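Local structure of transcriptional regulator, LRP/AsnC family (2P5V) at residues 13-18 with 43-48; 19-24 with 149-154; 73-78 with 106-111. The protein probably binds specific DNA sequences to regulate transcription, as a multi-subunit regulator of the Lrp/AsnC family that also carries calcium ions. All coordinates share one frame; numbering follows the deposited sequence.

Interaction 1: residues 13-18 with 43-48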
ATOM      1  N   ILE G  13       3.586  31.207 -32.490  1.00 46.83           N
ATOM      2  CA  ILE G  13       3.609  29.774 -32.175  1.00 46.62           C
ATOM      3  C   ILE G  13       4.746  29.096 -32.932  1.00 45.50           C
ATOM      4  O   ILE G  13       5.568  28.400 -32.334  1.00 46.42           O
ATOM      5  CB  ILE G  13       2.276  29.059 -32.536  1.00 49.46           C
ATOM      6  CG1 ILE G  13       1.102  29.604 -31.710  1.00 51.01           C
ATOM      7  CG2 ILE G  13       2.399  27.550 -32.329  1.00 39.23           C
ATOM      8  CD1 ILE G  13       1.292  29.500 -30.212  1.00 50.17           C
ATOM      9  N   LYS G  14       4.787  29.315 -34.243  1.00 43.20           N
ATOM     10  CA  LYS G  14       5.815  28.740 -35.116  1.00 46.56           C
ATOM     11  C   LYS G  14       7.233  29.014 -34.608  1.00 44.95           C
ATOM     12  O   LYS G  14       8.071  28.115 -34.591  1.00 45.66           O
ATOM     13  CB  LYS G  14       5.660  29.288 -36.539  1.00 50.83           C
ATOM     14  CG  LYS G  14       6.644  28.724 -37.565  1.00 57.77           C
ATOM     15  CD  LYS G  14       6.402  27.246 -37.835  1.00 61.96           C
ATOM     16  CE  LYS G  14       7.150  26.777 -39.079  1.00 66.69           C
ATOM     17  NZ  LYS G  14       6.525  25.570 -39.688  1.00 68.52           N
ATOM     18  N   ILE G  15       7.487  30.257 -34.203  1.00 45.71           N
ATOM     19  CA  ILE G  15       8.788  30.660 -33.650  1.00 44.83           C
ATOM     20  C   ILE G  15       9.150  29.875 -32.382  1.00 40.79           C
ATOM     21  O   ILE G  15      10.300  29.470 -32.198  1.00 38.64           O
ATOM     22  CB  ILE G  15       8.815  32.177 -33.324  1.00 43.13           C
ATOM     23  CG1 ILE G  15       8.917  33.000 -34.606  1.00 45.14           C
ATOM     24  CG2 ILE G  15       9.980  32.511 -32.410  1.00 36.97           C
ATOM     25  CD1 ILE G  15       8.816  34.503 -34.381  1.00 40.65           C
ATOM     26  N   LEU G  16       8.170  29.683 -31.504  1.00 42.31           N
ATOM     27  CA  LEU G  16       8.386  28.933 -30.262  1.00 42.27           C
ATOM     28  C   LEU G  16       8.633  27.450 -30.532  1.00 40.44           C
ATOM     29  O   LEU G  16       9.479  26.827 -29.895  1.00 44.97           O
ATOM     30  CB  LEU G  16       7.205  29.114 -29.307  1.00 42.90           C
ATOM     31  CG  LEU G  16       7.008  30.540 -28.782  1.00 42.85           C
ATOM     32  CD1 LEU G  16       5.595  30.714 -28.256  1.00 39.06           C
ATOM     33  CD2 LEU G  16       8.031  30.891 -27.709  1.00 40.32           C
ATOM     34  N   GLN G  17       7.901  26.886 -31.483  1.00 43.92           N
ATOM     35  CA  GLN G  17       8.118  25.500 -31.877  1.00 42.96           C
ATOM     36  C   GLN G  17       9.520  25.310 -32.443  1.00 44.07           C
ATOM     37  O   GLN G  17      10.202  24.342 -32.105  1.00 45.72           O
ATOM     38  CB  GLN G  17       7.082  25.065 -32.906  1.00 46.45           C
ATOM     39  CG  GLN G  17       5.659  24.986 -32.363  1.00 49.09           C
ATOM     40  CD  GLN G  17       4.631  24.762 -33.457  1.00 41.87           C
ATOM     41  OE1 GLN G  17       4.950  24.797 -34.645  1.00 48.50           O
ATOM     42  NE2 GLN G  17       3.389  24.532 -33.059  1.00 37.81           N
ATOM     43  N   VAL G  18       9.943  26.236 -33.303  1.00 44.05           N
ATOM     44  CA  VAL G  18      11.264  26.157 -33.926  1.00 42.24           C
ATOM     45  C   VAL G  18      12.366  26.213 -32.871  1.00 42.30           C
ATOM     46  O   VAL G  18      13.272  25.379 -32.867  1.00 37.04           O
ATOM     47  CB  VAL G  18      11.490  27.296 -34.954  1.00 46.25           C
ATOM     48  CG1 VAL G  18      12.971  27.449 -35.284  1.00 39.86           C
ATOM     49  CG2 VAL G  18      10.684  27.042 -36.223  1.00 44.41           C
ATOM     50  N   ARG G  43      11.956  41.371 -33.338  1.00 46.24           N
ATOM     51  CA  ARG G  43      11.041  42.098 -32.461  1.00 49.95           C
ATOM     52  C   ARG G  43      10.081  41.130 -31.776  1.00 47.90           C
ATOM     53  O   ARG G  43       9.852  41.231 -30.568  1.00 49.23           O
ATOM     54  CB  ARG G  43      10.250  43.168 -33.228  1.00 52.75           C
ATOM     55  CG  ARG G  43       9.231  43.923 -32.362  1.00 57.21           C
ATOM     56  CD  ARG G  43       8.580  45.093 -33.088  1.00 60.26           C
ATOM     57  NE  ARG G  43       7.672  44.670 -34.162  1.00 66.93           N
ATOM     58  CZ  ARG G  43       7.883  44.833 -35.472  1.00 70.61           C
ATOM     59  NH1 ARG G  43       8.990  45.416 -35.934  1.00 73.07           N
ATOM     60  NH2 ARG G  43       6.968  44.405 -36.338  1.00 67.22           N
ATOM     61  N   ARG G  44       9.532  40.197 -32.554  1.00 41.05           N
ATOM     62  CA  ARG G  44       8.575  39.223 -32.038  1.00 40.10           C
ATOM     63  C   ARG G  44       9.209  38.328 -30.978  1.00 38.50           C
ATOM     64  O   ARG G  44       8.612  38.083 -29.936  1.00 40.76           O
ATOM     65  CB  ARG G  44       8.017  38.357 -33.162  1.00 33.81           C
ATOM     66  CG  ARG G  44       7.234  39.116 -34.208  1.00 46.94           C
ATOM     67  CD  ARG G  44       6.920  38.238 -35.406  1.00 50.06           C
ATOM     68  NE  ARG G  44       5.580  37.671 -35.316  1.00 54.76           N
ATOM     69  CZ  ARG G  44       4.463  38.310 -35.656  1.00 55.51           C
ATOM     70  NH1 ARG G  44       4.495  39.554 -36.119  1.00 64.33           N
ATOM     71  NH2 ARG G  44       3.296  37.699 -35.530  1.00 61.84           N
ATOM     72  N   LEU G  45      10.416  37.843 -31.250  1.00 40.68           N
ATOM     73  CA  LEU G  45      11.153  37.019 -30.290  1.00 45.23           C
ATOM     74  C   LEU G  45      11.432  37.777 -28.987  1.00 47.41           C
ATOM     75  O   LEU G  45      11.283  37.227 -27.892  1.00 48.76           O
ATOM     76  CB  LEU G  45      12.471  36.543 -30.903  1.00 46.70           C
ATOM     77  CG  LEU G  45      13.348  35.651 -30.029  1.00 42.86           C
ATOM     78  CD1 LEU G  45      12.546  34.455 -29.535  1.00 44.29           C
ATOM     79  CD2 LEU G  45      14.585  35.209 -30.792  1.00 45.01           C
ATOM     80  N   LYS G  46      11.844  39.035 -29.120  1.00 49.67           N
ATOM     81  CA  LYS G  46      12.077  39.913 -27.972  1.00 49.53           C
ATOM     82  C   LYS G  46      10.849  40.002 -27.062  1.00 46.03           C
ATOM     83  O   LYS G  46      10.976  39.956 -25.842  1.00 42.52           O
ATOM     84  CB  LYS G  46      12.443  41.322 -28.450  1.00 55.37           C
ATOM     85  CG  LYS G  46      13.300  42.103 -27.467  1.00 65.16           C
ATOM     86  CD  LYS G  46      14.792  41.885 -27.714  1.00 69.77           C
ATOM     87  CE  LYS G  46      15.278  42.655 -28.939  1.00 72.78           C
ATOM     88  NZ  LYS G  46      16.761  42.752 -28.984  1.00 75.88           N
ATOM     89  N   GLN G  47       9.669  40.148 -27.664  1.00 42.42           N
ATOM     90  CA  GLN G  47       8.407  40.191 -26.920  1.00 45.95           C
ATOM     91  C   GLN G  47       8.186  38.889 -26.145  1.00 45.25           C
ATOM     92  O   GLN G  47       7.757  38.903 -24.988  1.00 43.73           O
ATOM     93  CB  GLN G  47       7.223  40.441 -27.868  1.00 45.83           C
ATOM     94  CG  GLN G  47       7.197  41.848 -28.490  1.00 54.24           C
ATOM     95  CD  GLN G  47       6.368  41.942 -29.776  1.00 56.87           C
ATOM     96  OE1 GLN G  47       5.833  40.946 -30.270  1.00 70.34           O
ATOM     97  NE2 GLN G  47       6.267  43.151 -30.323  1.00 58.25           N
ATOM     98  N   LEU G  48       8.496  37.770 -26.792  1.00 46.19           N
ATOM     99  CA  LEU G  48       8.361  36.448 -26.181  1.00 43.27           C
ATOM    100  C   LEU G  48       9.285  36.255 -24.978  1.00 45.16           C
ATOM    101  O   LEU G  48       8.881  35.659 -23.982  1.00 43.54           O
ATOM    102  CB  LEU G  48       8.628  35.347 -27.215  1.00 39.74           C
ATOM    103  CG  LEU G  48       7.607  35.249 -28.343  1.00 33.55           C
ATOM    104  CD1 LEU G  48       8.094  34.317 -29.436  1.00 34.16           C
ATOM    105  CD2 LEU G  48       6.282  34.780 -27.783  1.00 44.01           C
TER

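Interaction 2: residues 19-24 with 149-154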
ATOM      1  N   LEU G  19      12.280  27.197 -31.984  1.00 39.22           N
ATOM      2  CA  LEU G  19      13.315  27.412 -30.968  1.00 45.40           C
ATOM      3  C   LEU G  19      13.367  26.310 -29.898  1.00 48.59           C
ATOM      4  O   LEU G  19      14.436  26.039 -29.340  1.00 46.92           O
ATOM      5  CB  LEU G  19      13.120  28.774 -30.291  1.00 46.07           C
ATOM      6  CG  LEU G  19      13.446  30.001 -31.142  1.00 48.15           C
ATOM      7  CD1 LEU G  19      13.019  31.262 -30.399  1.00 42.00           C
ATOM      8  CD2 LEU G  19      14.934  30.046 -31.504  1.00 45.34           C
ATOM      9  N   GLN G  20      12.220  25.698 -29.600  1.00 48.01           N
ATOM     10  CA  GLN G  20      12.176  24.595 -28.642  1.00 44.51           C
ATOM     11  C   GLN G  20      13.010  23.416 -29.128  1.00 43.98           C
ATOM     12  O   GLN G  20      13.676  22.757 -28.332  1.00 43.41           O
ATOM     13  CB  GLN G  20      10.739  24.148 -28.361  1.00 44.88           C
ATOM     14  CG  GLN G  20      10.048  24.973 -27.288  1.00 45.86           C
ATOM     15  CD  GLN G  20       8.779  24.334 -26.772  1.00 45.87           C
ATOM     16  OE1 GLN G  20       8.551  24.280 -25.561  1.00 46.46           O
ATOM     17  NE2 GLN G  20       7.948  23.835 -27.681  1.00 40.29           N
ATOM     18  N   GLU G  21      12.972  23.171 -30.434  1.00 45.68           N
ATOM     19  CA  GLU G  21      13.751  22.103 -31.054  1.00 44.33           C
ATOM     20  C   GLU G  21      15.179  22.519 -31.392  1.00 45.01           C
ATOM     21  O   GLU G  21      16.096  21.713 -31.278  1.00 47.93           O
ATOM     22  CB  GLU G  21      13.039  21.589 -32.308  1.00 44.78           C
ATOM     23  CG  GLU G  21      11.815  20.744 -32.000  1.00 54.15           C
ATOM     24  CD  GLU G  21      12.154  19.522 -31.156  1.00 64.44           C
ATOM     25  OE1 GLU G  21      12.976  18.692 -31.597  1.00 69.41           O
ATOM     26  OE2 GLU G  21      11.606  19.398 -30.042  1.00 72.47           O
ATOM     27  N   ASN G  22      15.362  23.771 -31.804  1.00 47.56           N
ATOM     28  CA  ASN G  22      16.665  24.279 -32.241  1.00 48.46           C
ATOM     29  C   ASN G  22      16.954  25.616 -31.567  1.00 50.98           C
ATOM     30  O   ASN G  22      16.786  26.686 -32.164  1.00 49.52           O
ATOM     31  CB  ASN G  22      16.701  24.446 -33.768  1.00 51.88           C
ATOM     32  CG  ASN G  22      16.023  23.305 -34.507  1.00 48.97           C
ATOM     33  OD1 ASN G  22      16.649  22.295 -34.831  1.00 43.19           O
ATOM     34  ND2 ASN G  22      14.733  23.471 -34.787  1.00 51.77           N
ATOM     35  N   GLY G  23      17.390  25.542 -30.316  1.00 49.80           N
ATOM     36  CA  GLY G  23      17.605  26.726 -29.492  1.00 49.67           C
ATOM     37  C   GLY G  23      18.790  27.597 -29.879  1.00 52.53           C
ATOM     38  O   GLY G  23      18.896  28.725 -29.404  1.00 51.84           O
ATOM     39  N   ARG G  24      19.678  27.091 -30.735  1.00 51.42           N
ATOM     40  CA  ARG G  24      20.866  27.851 -31.137  1.00 56.21           C
ATOM     41  C   ARG G  24      20.826  28.375 -32.588  1.00 54.48           C
ATOM     42  O   ARG G  24      21.861  28.467 -33.249  1.00 56.92           O
ATOM     43  CB  ARG G  24      22.129  27.017 -30.890  1.00 56.05           C
ATOM     44  CG  ARG G  24      23.297  27.845 -30.402  1.00 51.29           C
ATOM     45  CD  ARG G  24      24.501  26.987 -30.131  1.00 51.91           C
ATOM     46  NE  ARG G  24      25.442  27.647 -29.232  1.00 52.51           N
ATOM     47  CZ  ARG G  24      26.339  28.560 -29.595  1.00 56.53           C
ATOM     48  NH1 ARG G  24      26.441  28.957 -30.859  1.00 65.24           N
ATOM     49  NH2 ARG G  24      27.141  29.086 -28.683  1.00 59.41           N
ATOM     50  N   LYS G 149      10.281   8.124 -24.090  1.00 41.78           N
ATOM     51  CA  LYS G 149      10.203   9.462 -24.628  1.00 42.62           C
ATOM     52  C   LYS G 149      10.844  10.423 -23.647  1.00 44.64           C
ATOM     53  O   LYS G 149      10.715  10.270 -22.421  1.00 42.28           O
ATOM     54  CB  LYS G 149       8.732   9.830 -24.832  1.00 46.47           C
ATOM     55  CG  LYS G 149       8.462  11.175 -25.490  1.00 50.99           C
ATOM     56  CD  LYS G 149       6.959  11.320 -25.757  1.00 45.97           C
ATOM     57  CE  LYS G 149       6.609  12.512 -26.625  1.00 40.33           C
ATOM     58  NZ  LYS G 149       5.122  12.717 -26.639  1.00 36.08           N
ATOM     59  N   HIS G 150      11.548  11.409 -24.184  1.00 47.43           N
ATOM     60  CA  HIS G 150      12.032  12.515 -23.371  1.00 49.39           C
ATOM     61  C   HIS G 150      12.291  13.747 -24.213  1.00 43.88           C
ATOM     62  O   HIS G 150      13.337  13.863 -24.854  1.00 44.15           O
ATOM     63  CB  HIS G 150      13.302  12.135 -22.609  1.00 51.73           C
ATOM     64  CG  HIS G 150      13.823  13.241 -21.745  1.00 59.43           C
ATOM     65  ND1 HIS G 150      15.062  13.813 -21.932  1.00 62.31           N
ATOM     66  CD2 HIS G 150      13.252  13.910 -20.715  1.00 57.72           C
ATOM     67  CE1 HIS G 150      15.240  14.771 -21.040  1.00 67.90           C
ATOM     68  NE2 HIS G 150      14.154  14.854 -20.294  1.00 56.84           N
ATOM     69  N   THR G 151      11.328  14.664 -24.200  1.00 44.67           N
ATOM     70  CA  THR G 151      11.493  15.976 -24.817  1.00 47.72           C
ATOM     71  C   THR G 151      11.203  17.100 -23.809  1.00 48.52           C
ATOM     72  O   THR G 151      10.514  16.901 -22.819  1.00 47.17           O
ATOM     73  CB  THR G 151      10.618  16.135 -26.092  1.00 40.61           C
ATOM     74  OG1 THR G 151      10.726  17.480 -26.574  1.00 45.89           O
ATOM     75  CG2 THR G 151       9.142  15.800 -25.823  1.00 32.55           C
ATOM     76  N   THR G 152      11.767  18.272 -24.076  1.00 53.89           N
ATOM     77  CA  THR G 152      11.541  19.474 -23.271  1.00 51.84           C
ATOM     78  C   THR G 152      10.494  20.384 -23.924  1.00 46.65           C
ATOM     79  O   THR G 152      10.045  21.361 -23.324  1.00 49.15           O
ATOM     80  CB  THR G 152      12.851  20.274 -23.109  1.00 53.72           C
ATOM     81  OG1 THR G 152      13.413  20.542 -24.399  1.00 43.74           O
ATOM     82  CG2 THR G 152      13.855  19.498 -22.285  1.00 49.47           C
ATOM     83  N   SER G 153      10.098  20.047 -25.146  1.00 43.69           N
ATOM     84  CA  SER G 153       9.181  20.863 -25.911  1.00 43.32           C
ATOM     85  C   SER G 153       7.756  20.721 -25.399  1.00 47.32           C
ATOM     86  O   SER G 153       7.202  19.614 -25.352  1.00 51.15           O
ATOM     87  CB  SER G 153       9.236  20.487 -27.389  1.00 45.15           C
ATOM     88  OG  SER G 153      10.574  20.460 -27.830  1.00 57.22           O
ATOM     89  N   LEU G 154       7.177  21.855 -25.011  1.00 48.99           N
ATOM     90  CA  LEU G 154       5.791  21.918 -24.574  1.00 47.57           C
ATOM     91  C   LEU G 154       4.903  21.888 -25.805  1.00 48.94           C
ATOM     92  O   LEU G 154       5.315  22.359 -26.874  1.00 45.81           O
ATOM     93  CB  LEU G 154       5.529  23.198 -23.781  1.00 48.15           C
ATOM     94  CG  LEU G 154       6.166  23.308 -22.392  1.00 51.12           C
ATOM     95  CD1 LEU G 154       6.022  24.735 -21.839  1.00 45.92           C
ATOM     96  CD2 LEU G 154       5.543  22.302 -21.449  1.00 55.92           C
TER
HETATM   97  O   HOH W   1      12.300  22.840 -25.519  1.00 47.30           O
HETATM   98  O   HOH W   2      10.002  24.051 -23.421  1.00 50.19           O
HETATM   99  O   HOH W   3      12.958  19.909 -27.683  1.00 54.58           O

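Interaction 3: residues 73-78 with 106-111. With CA (calcium ion), chain B.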
ATOM      1  N   PHE G  73      14.135   8.187  -9.925  1.00 46.41           N
ATOM      2  CA  PHE G  73      12.988   8.942  -9.444  1.00 47.03           C
ATOM      3  C   PHE G  73      12.856   8.666  -7.951  1.00 44.70           C
ATOM      4  O   PHE G  73      12.600   7.534  -7.548  1.00 47.68           O
ATOM      5  CB  PHE G  73      11.734   8.517 -10.187  1.00 51.18           C
ATOM      6  CG  PHE G  73      11.678   9.034 -11.588  1.00 50.62           C
ATOM      7  CD1 PHE G  73      11.054  10.237 -11.865  1.00 52.11           C
ATOM      8  CD2 PHE G  73      12.285   8.343 -12.623  1.00 46.63           C
ATOM      9  CE1 PHE G  73      11.009  10.729 -13.161  1.00 58.75           C
ATOM     10  CE2 PHE G  73      12.242   8.828 -13.920  1.00 49.72           C
ATOM     11  CZ  PHE G  73      11.601  10.017 -14.188  1.00 53.11           C
ATOM     12  N   ILE G  74      13.076   9.687  -7.129  1.00 50.48           N
ATOM     13  CA  ILE G  74      13.092   9.511  -5.672  1.00 44.41           C
ATOM     14  C   ILE G  74      11.837  10.117  -5.058  1.00 44.75           C
ATOM     15  O   ILE G  74      11.512  11.280  -5.297  1.00 43.08           O
ATOM     16  CB  ILE G  74      14.337  10.141  -5.023  1.00 46.21           C
ATOM     17  CG1 ILE G  74      15.610   9.673  -5.742  1.00 45.81           C
ATOM     18  CG2 ILE G  74      14.399   9.795  -3.536  1.00 39.10           C
ATOM     19  CD1 ILE G  74      16.864  10.459  -5.381  1.00 50.25           C
ATOM     20  N   ARG G  75      11.122   9.293  -4.294  1.00 43.36           N
ATOM     21  CA  ARG G  75       9.927   9.710  -3.587  1.00 45.65           C
ATOM     22  C   ARG G  75      10.278  10.011  -2.131  1.00 42.06           C
ATOM     23  O   ARG G  75      10.637   9.106  -1.366  1.00 40.17           O
ATOM     24  CB  ARG G  75       8.882   8.605  -3.639  1.00 40.70           C
ATOM     25  CG  ARG G  75       8.414   8.190  -5.029  1.00 48.90           C
ATOM     26  CD  ARG G  75       7.290   7.174  -4.867  1.00 58.90           C
ATOM     27  NE  ARG G  75       6.853   6.506  -6.089  1.00 74.59           N
ATOM     28  CZ  ARG G  75       5.866   5.595  -6.137  1.00 92.89           C
ATOM     29  NH1 ARG G  75       5.190   5.258  -5.037  1.00 92.13           N
ATOM     30  NH2 ARG G  75       5.538   5.012  -7.291  1.00 87.29           N
ATOM     31  N   VAL G  76      10.157  11.285  -1.760  1.00 48.53           N
ATOM     32  CA  VAL G  76      10.547  11.766  -0.435  1.00 46.98           C
ATOM     33  C   VAL G  76       9.335  12.150   0.410  1.00 46.27           C
ATOM     34  O   VAL G  76       8.409  12.833  -0.060  1.00 43.54           O
ATOM     35  CB  VAL G  76      11.528  12.981  -0.532  1.00 47.42           C
ATOM     36  CG1 VAL G  76      11.973  13.445   0.866  1.00 44.02           C
ATOM     37  CG2 VAL G  76      12.742  12.605  -1.376  1.00 42.05           C
ATOM     38  N   SER G  77       9.361  11.685   1.655  1.00 39.47           N
ATOM     39  CA  SER G  77       8.377  12.024   2.651  1.00 44.86           C
ATOM     40  C   SER G  77       9.040  13.025   3.547  1.00 43.97           C
ATOM     41  O   SER G  77      10.119  12.780   4.103  1.00 39.17           O
ATOM     42  CB  SER G  77       7.947  10.803   3.482  1.00 42.53           C
ATOM     43  OG  SER G  77       7.483   9.766   2.644  1.00 63.68           O
ATOM     44  N   ILE G  78       8.378  14.155   3.682  1.00 42.05           N
ATOM     45  CA  ILE G  78       8.870  15.244   4.467  1.00 44.02           C
ATOM     46  C   ILE G  78       8.501  14.981   5.925  1.00 46.36           C
ATOM     47  O   ILE G  78       7.509  14.307   6.220  1.00 46.82           O
ATOM     48  CB  ILE G  78       8.277  16.580   3.928  1.00 44.61           C
ATOM     49  CG1 ILE G  78       9.243  17.743   4.165  1.00 49.13           C
ATOM     50  CG2 ILE G  78       6.870  16.841   4.498  1.00 45.39           C
ATOM     51  CD1 ILE G  78      10.522  17.617   3.377  1.00 44.42           C
ATOM     52  N   GLY G 106      -0.461  13.661  -4.408  1.00 43.15           N
ATOM     53  CA  GLY G 106      -0.742  12.321  -3.927  1.00 46.11           C
ATOM     54  C   GLY G 106       0.017  11.988  -2.652  1.00 44.94           C
ATOM     55  O   GLY G 106       0.351  12.881  -1.850  1.00 45.43           O
ATOM     56  N   GLU G 107       0.295  10.699  -2.462  1.00 46.84           N
ATOM     57  CA  GLU G 107       0.921  10.239  -1.217  1.00 47.66           C
ATOM     58  C   GLU G 107       2.392  10.650  -1.117  1.00 46.94           C
ATOM     59  O   GLU G 107       2.888  10.943  -0.024  1.00 46.51           O
ATOM     60  CB  GLU G 107       0.744   8.727  -1.027  1.00 49.74           C
ATOM     61  CG  GLU G 107       1.749   7.844  -1.705  1.00 62.31           C
ATOM     62  CD  GLU G 107       1.498   6.373  -1.401  1.00 69.01           C
ATOM     63  OE1 GLU G 107       1.616   5.979  -0.215  1.00 67.49           O
ATOM     64  OE2 GLU G 107       1.187   5.618  -2.350  1.00 75.82           O
ATOM     65  N   THR G 108       3.087  10.667  -2.248  1.00 44.90           N
ATOM     66  CA  THR G 108       4.459  11.162  -2.296  1.00 46.95           C
ATOM     67  C   THR G 108       4.483  12.689  -2.102  1.00 48.27           C
ATOM     68  O   THR G 108       3.904  13.425  -2.907  1.00 45.63           O
ATOM     69  CB  THR G 108       5.103  10.793  -3.635  1.00 47.37           C
ATOM     70  OG1 THR G 108       5.129   9.364  -3.769  1.00 47.77           O
ATOM     71  CG2 THR G 108       6.511  11.355  -3.746  1.00 44.82           C
ATOM     72  N   ASP G 109       5.142  13.157  -1.037  1.00 45.83           N
ATOM     73  CA  ASP G 109       5.226  14.595  -0.742  1.00 46.02           C
ATOM     74  C   ASP G 109       6.047  15.353  -1.787  1.00 49.41           C
ATOM     75  O   ASP G 109       5.626  16.406  -2.278  1.00 38.73           O
ATOM     76  CB  ASP G 109       5.839  14.842   0.644  1.00 48.61           C
ATOM     77  CG  ASP G 109       5.080  14.143   1.747  1.00 49.34           C
ATOM     78  OD1 ASP G 109       3.969  13.652   1.474  1.00 54.07           O
ATOM     79  OD2 ASP G 109       5.588  14.062   2.882  1.00 48.43           O
ATOM     80  N   TYR G 110       7.240  14.833  -2.073  1.00 43.48           N
ATOM     81  CA  TYR G 110       8.122  15.383  -3.092  1.00 50.93           C
ATOM     82  C   TYR G 110       8.613  14.289  -4.031  1.00 46.02           C
ATOM     83  O   TYR G 110       9.029  13.212  -3.580  1.00 50.16           O
ATOM     84  CB  TYR G 110       9.318  16.069  -2.450  1.00 42.85           C
ATOM     85  CG  TYR G 110       8.958  17.280  -1.634  1.00 48.72           C
ATOM     86  CD1 TYR G 110       8.828  18.525  -2.232  1.00 49.31           C
ATOM     87  CD2 TYR G 110       8.756  17.183  -0.264  1.00 47.13           C
ATOM     88  CE1 TYR G 110       8.498  19.639  -1.498  1.00 43.18           C
ATOM     89  CE2 TYR G 110       8.432  18.288   0.480  1.00 57.95           C
ATOM     90  CZ  TYR G 110       8.303  19.520  -0.139  1.00 55.44           C
ATOM     91  OH  TYR G 110       7.990  20.626   0.610  1.00 46.95           O
ATOM     92  N   LEU G 111       8.550  14.556  -5.333  1.00 47.58           N
ATOM     93  CA  LEU G 111       9.167  13.673  -6.323  1.00 45.55           C
ATOM     94  C   LEU G 111      10.404  14.321  -6.923  1.00 47.07           C
ATOM     95  O   LEU G 111      10.327  15.408  -7.481  1.00 48.76           O
ATOM     96  CB  LEU G 111       8.203  13.326  -7.432  1.00 46.83           C
ATOM     97  CG  LEU G 111       8.789  12.296  -8.412  1.00 55.43           C
ATOM     98  CD1 LEU G 111       9.067  10.903  -7.731  1.00 43.06           C
ATOM     99  CD2 LEU G 111       7.868  12.162  -9.612  1.00 47.84           C
TER
HETATM  100 CA    CA B1003       2.561  11.824   2.003  1.00 57.72          CA
HETATM  101  O   HOH W   4       5.649  10.734   0.781  1.00 48.24           O
HETATM  102  O   HOH W   5       5.029  12.862   5.297  1.00 76.52           O

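Interaction 1: residues 13-18 with 43-48
In I15, CG1 stands anti to the carbonyl carbon (chi1 -74°) and CG2 anti to the backbone N. This points CG2 at L45 and L48, while an anti chi2 carries CD1 on to R44. L48 also has its CG anti to the carbonyl carbon (chi1 -66°), and its CB points toward helix 10-21. The CD1 methyl of L48 is the shared point of the contact. It lies 3.8 Å from CD2 of L16 and 4.0 Å from CG2 of I15. The other L48 methyl, CD2, comes within 4.2 Å of CD1 of L16, and the two leucines thus touch through both of their methyl branches. The I15 and L16 side chains each run obliquely past that of L48. CG2 of I15 also meets CD1 of L45, more loosely, at 4.3 Å. The longer I15 branch goes another way: its CD1 ends 4.1 Å from CB of R44, and these two side chains cross at about a right angle.

The two segments belong to the three-helix core of a winged helix-turn-helix domain. Helix 10-21 is the first of the three core helices. Helix 38-50 comes after helix 27-33 and probably corresponds to the recognition helix, as in other helix-turn-helix domains. The short axes run 10.7 Å apart and cross at -75°. The packing is therefore a small patch around I15 and L48, with I15 CA and L45 CA 7.6 Å apart.

Neighbouring parts of the domain close around this patch. L30 of helix 27-33 touches L45, and V54 of strand 54-61 touches L16. L61 of a second subunit also packs on L16. R44 meets I15 through CB; its NH2 forms a salt bridge with D9 of the same chain.

Interaction 2: residues 19-24 with 149-154
S153 CA lies over one face of the flat Q20 carboxamide, 3.6 Å from CD of Q20. L154 O meets NE2 in the plane, and L154 N comes to OE1 from above it. At the edge, NE2 of Q20 donates to L154 O over 3.1 Å. This bond is nearly straight and uses a lone pair of the L154 carbonyl. The return bond runs from L154 N to Q20 OE1 over 2.8 Å, with the donor tilted 33° from the carbonyl plane, on the same side as S153 CA. Two bonds thus fix the rotation of the amide. E21 follows on the helix; its chain bends at chi2 (-59°), and OE2 comes 2.7 Å from S153 OG. A water between Q20 O and T152 OG1 donates to T152 OG1 over 2.8 Å. Within 149-154, S153 N donates to T151 OG1 over 3.0 Å. Around the contact, L61 of a second subunit packs on Q20. The bond from S153 N to T151 OG1 closes an ST turn, and the whole arrangement joins the end of helix 10-21 of the winged helix-turn-helix domain to the segment leaving strand 136-150.

Interaction 3: residues 73-78 with 106-111
Strands 70-78 and 110-116 are the two central strands of the ferredoxin-like sheet of the Lrp/AsnC ligand-binding domain; their antiparallel ladder pairs V76 with Y110 and R75 with L111. The first is the hydrogen-bonded pair, with V76 N to Y110 O 2.9 Å and Y110 N to V76 O 3.1 Å; the second is the non-hydrogen-bonded pair. Just before strand 110-116, the turn holds a calcium ion through E107 O at 2.2 Å and D109 OD1 at 2.4 Å. D138 of a third subunit completes the protein ligands, so the ion bridges two chains. While D109 OD1 binds the metal, OD2 accepts from I78 N over 2.9 Å, on its anti side and 19° out of the carboxylate plane. Metal and I78 N together hold the carboxylate in its orientation. A water joins S77 OG, E107 O and D109 N, tying the strand to the metal turn. On the V76 and Y110 face, CD1 of I78 lies 3.6 Å from CE2 of Y110, and F88 of helix 84-94 joins this cluster. On the other face, R75 runs extended at about a right angle to T108, with CD 3.3 Å from T108 OG1.

In the fold
From the N terminus, helix 10-21 supplies the first segment of interaction 1 and, directly after it, that of interaction 2. Interaction 1 closes first, when helix 38-50 returns to residues 13-18 within the winged helix-turn-helix domain. The chain then passes through strand 54-61 into the ligand-binding domain. There interaction 3 closes a loop that holds helix 84-94 and strand 98-104. Interaction 2 closes last, as residues 149-154, following strand 136-150 of the ligand-binding domain, come back to helix 10-21 and join the two domains. Its long loop contains all of interaction 3 and crosses interaction 1. Interactions 1 and 2 touch, L19 packing on L45. Interaction 3 lies about 36 Å from interaction 1, centre to centre.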